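Local coordinates for protein chitinase (Chromobacterium violaceum, PDB 4TXG) that probably hydrolyses glycosidic bonds of chitin as a family 18 glycoside hydrolase, and is thought to bind the polysaccharide as well, at residues L386-H400 / L439-L452. Residues are numbered along the deposited sequence; the frame is centred on the assembly and turned at random.
Sequences LKYLDFVNVMSYDLH and LNTDWAYHYYRGGL. With CS (cesium ion), chain M; CS (cesium ion), chain D.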
loop_
_atom_site.group_PDB
_atom_site.type_symbol
_atom_site.label_atom_id
_atom_site.label_comp_id
_atom_site.label_asym_id
_atom_site.label_seq_id
_atom_site.Cartn_x
_atom_site.Cartn_y
_atom_site.Cartn_z
ATOM N N LEU A 386 -10.573 -5.652 -0.315
ATOM C CA LEU A 386 -9.376 -6.494 -0.406
ATOM C C LEU A 386 -9.598 -7.789 -1.196
ATOM O O LEU A 386 -8.680 -8.280 -1.853
ATOM C CB LEU A 386 -8.858 -6.844 0.992
ATOM C CG LEU A 386 -8.261 -5.674 1.788
ATOM C CD1 LEU A 386 -7.854 -6.147 3.176
ATOM C CD2 LEU A 386 -7.062 -5.089 1.065
ATOM N N LYS A 387 -10.814 -8.329 -1.153
ATOM C CA LYS A 387 -11.089 -9.605 -1.804
ATOM C C LYS A 387 -10.933 -9.536 -3.329
ATOM O O LYS A 387 -10.798 -10.565 -3.978
ATOM C CB LYS A 387 -12.498 -10.098 -1.458
ATOM C CG LYS A 387 -13.602 -9.197 -1.987
ATOM C CD LYS A 387 -14.992 -9.575 -1.447
ATOM C CE LYS A 387 -15.458 -10.922 -1.959
ATOM N NZ LYS A 387 -16.910 -11.154 -1.678
ATOM N N TYR A 388 -10.941 -8.331 -3.901
ATOM C CA TYR A 388 -10.832 -8.192 -5.356
ATOM C C TYR A 388 -9.394 -8.060 -5.851
ATOM O O TYR A 388 -9.146 -8.096 -7.055
ATOM C CB TYR A 388 -11.652 -6.983 -5.825
ATOM C CG TYR A 388 -13.100 -7.104 -5.416
ATOM C CD1 TYR A 388 -13.898 -8.122 -5.932
ATOM C CD2 TYR A 388 -13.662 -6.229 -4.495
ATOM C CE1 TYR A 388 -15.220 -8.261 -5.552
ATOM C CE2 TYR A 388 -14.995 -6.367 -4.104
ATOM C CZ TYR A 388 -15.761 -7.384 -4.642
ATOM O OH TYR A 388 -17.084 -7.534 -4.269
ATOM N N LEU A 389 -8.451 -7.896 -4.926
ATOM C CA LEU A 389 -7.092 -7.530 -5.290
ATOM C C LEU A 389 -6.147 -8.723 -5.330
ATOM O O LEU A 389 -6.049 -9.492 -4.367
ATOM C CB LEU A 389 -6.547 -6.488 -4.305
ATOM C CG LEU A 389 -7.389 -5.219 -4.236
ATOM C CD1 LEU A 389 -6.907 -4.309 -3.107
ATOM C CD2 LEU A 389 -7.323 -4.493 -5.574
ATOM N N ASP A 390 -5.445 -8.878 -6.444
ATOM C CA ASP A 390 -4.426 -9.918 -6.510
ATOM C C ASP A 390 -3.418 -9.762 -5.383
ATOM O O ASP A 390 -3.017 -10.744 -4.761
ATOM C CB ASP A 390 -3.726 -9.888 -7.857
ATOM C CG ASP A 390 -4.606 -10.414 -8.955
ATOM O OD1 ASP A 390 -4.578 -11.641 -9.197
ATOM O OD2 ASP A 390 -5.356 -9.611 -9.545
ATOM N N PHE A 391 -3.004 -8.523 -5.124
ATOM C CA PHE A 391 -2.237 -8.228 -3.921
ATOM C C PHE A 391 -2.255 -6.742 -3.629
ATOM O O PHE A 391 -2.678 -5.942 -4.473
ATOM C CB PHE A 391 -0.784 -8.759 -4.012
ATOM C CG PHE A 391 0.011 -8.258 -5.195
ATOM C CD1 PHE A 391 0.627 -7.016 -5.165
ATOM C CD2 PHE A 391 0.208 -9.069 -6.308
ATOM C CE1 PHE A 391 1.402 -6.570 -6.234
ATOM C CE2 PHE A 391 0.969 -8.623 -7.396
ATOM C CZ PHE A 391 1.570 -7.374 -7.351
ATOM N N VAL A 392 -1.831 -6.373 -2.423
ATOM C CA VAL A 392 -1.713 -4.962 -2.078
ATOM C C VAL A 392 -0.255 -4.590 -1.892
ATOM O O VAL A 392 0.556 -5.421 -1.525
ATOM C CB VAL A 392 -2.497 -4.595 -0.793
ATOM C CG1 VAL A 392 -3.994 -4.794 -1.022
ATOM C CG2 VAL A 392 -2.024 -5.399 0.413
ATOM N N ASN A 393 0.053 -3.329 -2.178
ATOM C CA ASN A 393 1.352 -2.740 -1.892
ATOM C C ASN A 393 1.144 -1.742 -0.779
ATOM O O ASN A 393 0.576 -0.670 -1.005
ATOM C CB ASN A 393 1.923 -2.057 -3.134
ATOM C CG ASN A 393 2.142 -3.030 -4.272
ATOM O OD1 ASN A 393 2.679 -4.115 -4.063
ATOM N ND2 ASN A 393 1.692 -2.669 -5.463
ATOM N N VAL A 394 1.573 -2.097 0.427
ATOM C CA VAL A 394 1.256 -1.271 1.586
ATOM C C VAL A 394 2.244 -0.112 1.666
ATOM O O VAL A 394 3.456 -0.332 1.665
ATOM C CB VAL A 394 1.295 -2.082 2.899
ATOM C CG1 VAL A 394 0.987 -1.156 4.083
ATOM C CG2 VAL A 394 0.306 -3.262 2.835
ATOM N N MET A 395 1.732 1.115 1.724
ATOM C CA MET A 395 2.590 2.297 1.723
ATOM C C MET A 395 3.068 2.578 3.145
ATOM O O MET A 395 2.681 3.566 3.788
ATOM C CB MET A 395 1.856 3.495 1.109
ATOM C CG MET A 395 1.642 3.301 -0.395
ATOM S SD MET A 395 0.788 4.671 -1.216
ATOM C CE MET A 395 -0.771 4.605 -0.343
ATOM N N SER A 396 3.899 1.658 3.624
ATOM C CA SER A 396 4.500 1.730 4.950
ATOM C C SER A 396 5.733 2.631 4.922
ATOM O O SER A 396 6.845 2.228 5.259
ATOM C CB SER A 396 4.849 0.323 5.451
ATOM O OG SER A 396 5.339 -0.498 4.400
ATOM N N TYR A 397 5.503 3.859 4.483
ATOM C CA TYR A 397 6.501 4.910 4.505
ATOM C C TYR A 397 5.719 6.212 4.559
ATOM O O TYR A 397 4.485 6.189 4.534
ATOM C CB TYR A 397 7.436 4.841 3.289
ATOM C CG TYR A 397 6.763 4.585 1.938
ATOM C CD1 TYR A 397 5.876 5.505 1.384
ATOM C CD2 TYR A 397 7.040 3.433 1.214
ATOM C CE1 TYR A 397 5.272 5.269 0.148
ATOM C CE2 TYR A 397 6.449 3.197 -0.022
ATOM C CZ TYR A 397 5.568 4.123 -0.548
ATOM O OH TYR A 397 4.976 3.888 -1.772
ATOM N N ASP A 398 6.426 7.336 4.628
ATOM C CA ASP A 398 5.802 8.626 4.927
ATOM C C ASP A 398 4.913 8.554 6.165
ATOM O O ASP A 398 3.873 9.216 6.232
ATOM C CB ASP A 398 5.004 9.140 3.730
ATOM C CG ASP A 398 5.897 9.686 2.637
ATOM O OD1 ASP A 398 7.110 9.839 2.882
ATOM O OD2 ASP A 398 5.384 9.982 1.540
ATOM N N LEU A 399 5.339 7.770 7.154
ATOM C CA LEU A 399 4.645 7.694 8.438
ATOM C C LEU A 399 4.920 8.951 9.266
ATOM O O LEU A 399 4.113 9.336 10.115
ATOM C CB LEU A 399 5.079 6.443 9.222
ATOM C CG LEU A 399 4.722 5.102 8.571
ATOM C CD1 LEU A 399 5.319 3.932 9.348
ATOM C CD2 LEU A 399 3.212 4.965 8.457
ATOM N N HIS A 400 6.068 9.572 9.007
ATOM C CA HIS A 400 6.445 10.860 9.588
ATOM C C HIS A 400 7.138 11.693 8.511
ATOM O O HIS A 400 7.786 11.148 7.621
ATOM C CB HIS A 400 7.373 10.681 10.800
ATOM C CG HIS A 400 6.676 10.162 12.015
ATOM N ND1 HIS A 400 5.722 10.890 12.692
ATOM C CD2 HIS A 400 6.781 8.978 12.673
ATOM C CE1 HIS A 400 5.265 10.183 13.710
ATOM N NE2 HIS A 400 5.897 9.019 13.721
ATOM N N LEU A 439 1.985 3.331 14.330
ATOM C CA LEU A 439 2.673 4.016 13.233
ATOM C C LEU A 439 3.930 3.253 12.828
ATOM O O LEU A 439 5.054 3.747 12.970
ATOM C CB LEU A 439 3.034 5.463 13.619
ATOM C CG LEU A 439 1.875 6.463 13.631
ATOM C CD1 LEU A 439 2.364 7.863 13.971
ATOM C CD2 LEU A 439 1.159 6.456 12.280
ATOM N N ASN A 440 3.741 2.043 12.326
ATOM C CA ASN A 440 4.880 1.218 11.954
ATOM C C ASN A 440 4.471 0.134 10.973
ATOM O O ASN A 440 3.302 -0.225 10.881
ATOM C CB ASN A 440 5.529 0.603 13.204
ATOM C CG ASN A 440 4.543 -0.215 14.029
ATOM O OD1 ASN A 440 4.352 -1.400 13.777
ATOM N ND2 ASN A 440 3.904 0.421 15.013
ATOM N N THR A 441 5.458 -0.361 10.235
ATOM C CA THR A 441 5.263 -1.339 9.170
ATOM C C THR A 441 4.623 -2.626 9.679
ATOM O O THR A 441 3.714 -3.178 9.045
ATOM C CB THR A 441 6.623 -1.650 8.509
ATOM O OG1 THR A 441 7.172 -0.424 8.005
ATOM C CG2 THR A 441 6.480 -2.651 7.359
ATOM N N ASP A 442 5.084 -3.080 10.839
ATOM C CA ASP A 442 4.603 -4.330 11.430
ATOM C C ASP A 442 3.107 -4.233 11.720
ATOM O O ASP A 442 2.362 -5.190 11.459
ATOM C CB ASP A 442 5.400 -4.648 12.707
ATOM C CG ASP A 442 4.977 -5.945 13.370
ATOM O OD1 ASP A 442 5.517 -7.020 13.018
ATOM O OD2 ASP A 442 4.119 -5.889 14.278
ATOM N N TRP A 443 2.658 -3.080 12.221
ATOM C CA TRP A 443 1.239 -2.920 12.562
ATOM C C TRP A 443 0.401 -2.956 11.290
ATOM O O TRP A 443 -0.632 -3.636 11.226
ATOM C CB TRP A 443 0.974 -1.609 13.334
ATOM C CG TRP A 443 -0.495 -1.450 13.661
ATOM C CD1 TRP A 443 -1.138 -1.876 14.786
ATOM C CD2 TRP A 443 -1.499 -0.864 12.821
ATOM N NE1 TRP A 443 -2.484 -1.579 14.707
ATOM C CE2 TRP A 443 -2.729 -0.954 13.509
ATOM C CE3 TRP A 443 -1.472 -0.253 11.557
ATOM C CZ2 TRP A 443 -3.925 -0.468 12.977
ATOM C CZ3 TRP A 443 -2.663 0.224 11.018
ATOM C CH2 TRP A 443 -3.878 0.114 11.731
ATOM N N ALA A 444 0.851 -2.227 10.270
ATOM C CA ALA A 444 0.125 -2.164 9.003
ATOM C C ALA A 444 0.017 -3.537 8.341
ATOM O O ALA A 444 -1.029 -3.895 7.804
ATOM C CB ALA A 444 0.798 -1.173 8.060
ATOM N N TYR A 445 1.109 -4.299 8.346
ATOM C CA TYR A 445 1.063 -5.659 7.820
ATOM C C TYR A 445 -0.027 -6.461 8.534
ATOM O O TYR A 445 -0.854 -7.141 7.909
ATOM C CB TYR A 445 2.420 -6.350 7.985
ATOM C CG TYR A 445 2.335 -7.856 7.887
ATOM C CD1 TYR A 445 2.151 -8.487 6.655
ATOM C CD2 TYR A 445 2.427 -8.646 9.025
ATOM C CE1 TYR A 445 2.062 -9.866 6.568
ATOM C CE2 TYR A 445 2.345 -10.029 8.939
ATOM C CZ TYR A 445 2.157 -10.627 7.716
ATOM O OH TYR A 445 2.063 -12.006 7.642
ATOM N N HIS A 446 -0.030 -6.379 9.854
ATOM C CA HIS A 446 -0.977 -7.167 10.627
ATOM C C HIS A 446 -2.410 -6.696 10.422
ATOM O O HIS A 446 -3.343 -7.511 10.470
ATOM C CB HIS A 446 -0.581 -7.152 12.101
ATOM C CG HIS A 446 0.513 -8.128 12.401
ATOM N ND1 HIS A 446 0.329 -9.485 12.281
ATOM C CD2 HIS A 446 1.812 -7.943 12.735
ATOM C CE1 HIS A 446 1.464 -10.107 12.568
ATOM N NE2 HIS A 446 2.374 -9.197 12.854
ATOM N N TYR A 447 -2.591 -5.407 10.151
ATOM C CA TYR A 447 -3.914 -4.921 9.768
ATOM C C TYR A 447 -4.402 -5.660 8.510
ATOM O O TYR A 447 -5.523 -6.179 8.471
ATOM C CB TYR A 447 -3.904 -3.390 9.519
ATOM C CG TYR A 447 -5.173 -2.911 8.838
ATOM C CD1 TYR A 447 -5.293 -2.941 7.450
ATOM C CD2 TYR A 447 -6.271 -2.469 9.581
ATOM C CE1 TYR A 447 -6.456 -2.543 6.825
ATOM C CE2 TYR A 447 -7.437 -2.064 8.950
ATOM C CZ TYR A 447 -7.519 -2.108 7.568
ATOM O OH TYR A 447 -8.682 -1.697 6.910
ATOM N N TYR A 448 -3.565 -5.701 7.481
ATOM C CA TYR A 448 -4.013 -6.252 6.198
ATOM C C TYR A 448 -4.224 -7.766 6.243
ATOM O O TYR A 448 -4.986 -8.306 5.440
ATOM C CB TYR A 448 -3.036 -5.845 5.075
ATOM C CG TYR A 448 -3.311 -4.399 4.697
ATOM C CD1 TYR A 448 -4.410 -4.071 3.919
ATOM C CD2 TYR A 448 -2.514 -3.362 5.174
ATOM C CE1 TYR A 448 -4.713 -2.754 3.608
ATOM C CE2 TYR A 448 -2.809 -2.030 4.864
ATOM C CZ TYR A 448 -3.906 -1.738 4.075
ATOM O OH TYR A 448 -4.230 -0.426 3.754
ATOM N N ARG A 449 -3.598 -8.453 7.196
ATOM C CA ARG A 449 -3.831 -9.892 7.334
ATOM C C ARG A 449 -5.243 -10.217 7.810
ATOM O O ARG A 449 -5.665 -11.374 7.765
ATOM C CB ARG A 449 -2.816 -10.514 8.291
ATOM C CG ARG A 449 -1.420 -10.597 7.701
ATOM C CD ARG A 449 -1.372 -11.650 6.579
ATOM N NE ARG A 449 -1.369 -12.982 7.178
ATOM C CZ ARG A 449 -2.443 -13.731 7.320
ATOM N NH1 ARG A 449 -3.614 -13.301 6.867
ATOM N NH2 ARG A 449 -2.351 -14.913 7.901
ATOM N N GLY A 450 -5.964 -9.211 8.291
ATOM C CA GLY A 450 -7.342 -9.427 8.679
ATOM C C GLY A 450 -8.164 -9.922 7.505
ATOM O O GLY A 450 -9.062 -10.750 7.673
ATOM N N GLY A 451 -7.849 -9.429 6.307
ATOM C CA GLY A 451 -8.646 -9.750 5.130
ATOM C C GLY A 451 -7.864 -10.355 3.974
ATOM O O GLY A 451 -8.426 -10.570 2.899
ATOM N N LEU A 452 -6.575 -10.622 4.196
ATOM C CA LEU A 452 -5.677 -11.181 3.167
ATOM C C LEU A 452 -4.733 -12.239 3.739
ATOM O O LEU A 452 -4.259 -12.097 4.861
ATOM C CB LEU A 452 -4.811 -10.082 2.532
ATOM C CG LEU A 452 -5.481 -9.033 1.629
ATOM C CD1 LEU A 452 -4.469 -7.954 1.261
ATOM C CD2 LEU A 452 -6.061 -9.687 0.383
HETATM CS CS CS M . 6.201 8.235 -1.451
HETATM CS CS CS D . 1.787 8.077 -1.014
HETATM O O HOH W 1 8.903 -0.208 5.716
HETATM O O HOH W 2 3.993 6.293 -2.957
HETATM O O HOH W 3 3.466 10.833 -2.094
HETATM O O HOH W 4 0.215 10.140 0.695
HETATM O O HOH W 5 2.055 6.935 -4.104
HETATM O O HOH W 6 3.473 8.757 0.982
#
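Tyr448 of helix 441-448 packs on Val394 of strand 391-395 in the TIM barrel of a GH18 chitinase. The helix lies outside the parallel barrel and runs roughly antiparallel to this strand, with 147° between their directions. From CB of Tyr448, CG stands beside the backbone N, anti to the carbonyl carbon (chi1 -77°), and the ring extends toward the strand. On one side, CD1 of Tyr448 meets Leu386 CD2 at 4.0 Å, and this methyl sits at the ring edge, beside CE1 as well. On the other, CD2 of Tyr448 lies 3.7 Å from Val394 CG2, and CE2 touches both Val394 methyls. The phenol OH is hydrogen-bonded to Pro371 O of the neighbouring strand 365-371, so the buried polar tip is satisfied. Leu452 CD1, which also packs on Leu386 CD2, meets Val392 CG2 tip to tip at 3.6 Å. Val394 CG1 also reaches Ala444 CB. At the helix start, Asn440 is the N-cap, and its OD1 accepts from Trp443 N at 2.8 Å. Beyond the strand, Leu439 CD1 packs against the His400 ring, whose NE2 is hydrogen-bonded to Asp419 OD2. Water 1 joins the two segments, donating to Ser396 O at 3.2 Å and hydrogen-bonding Thr441 OG1 at 2.9 Å.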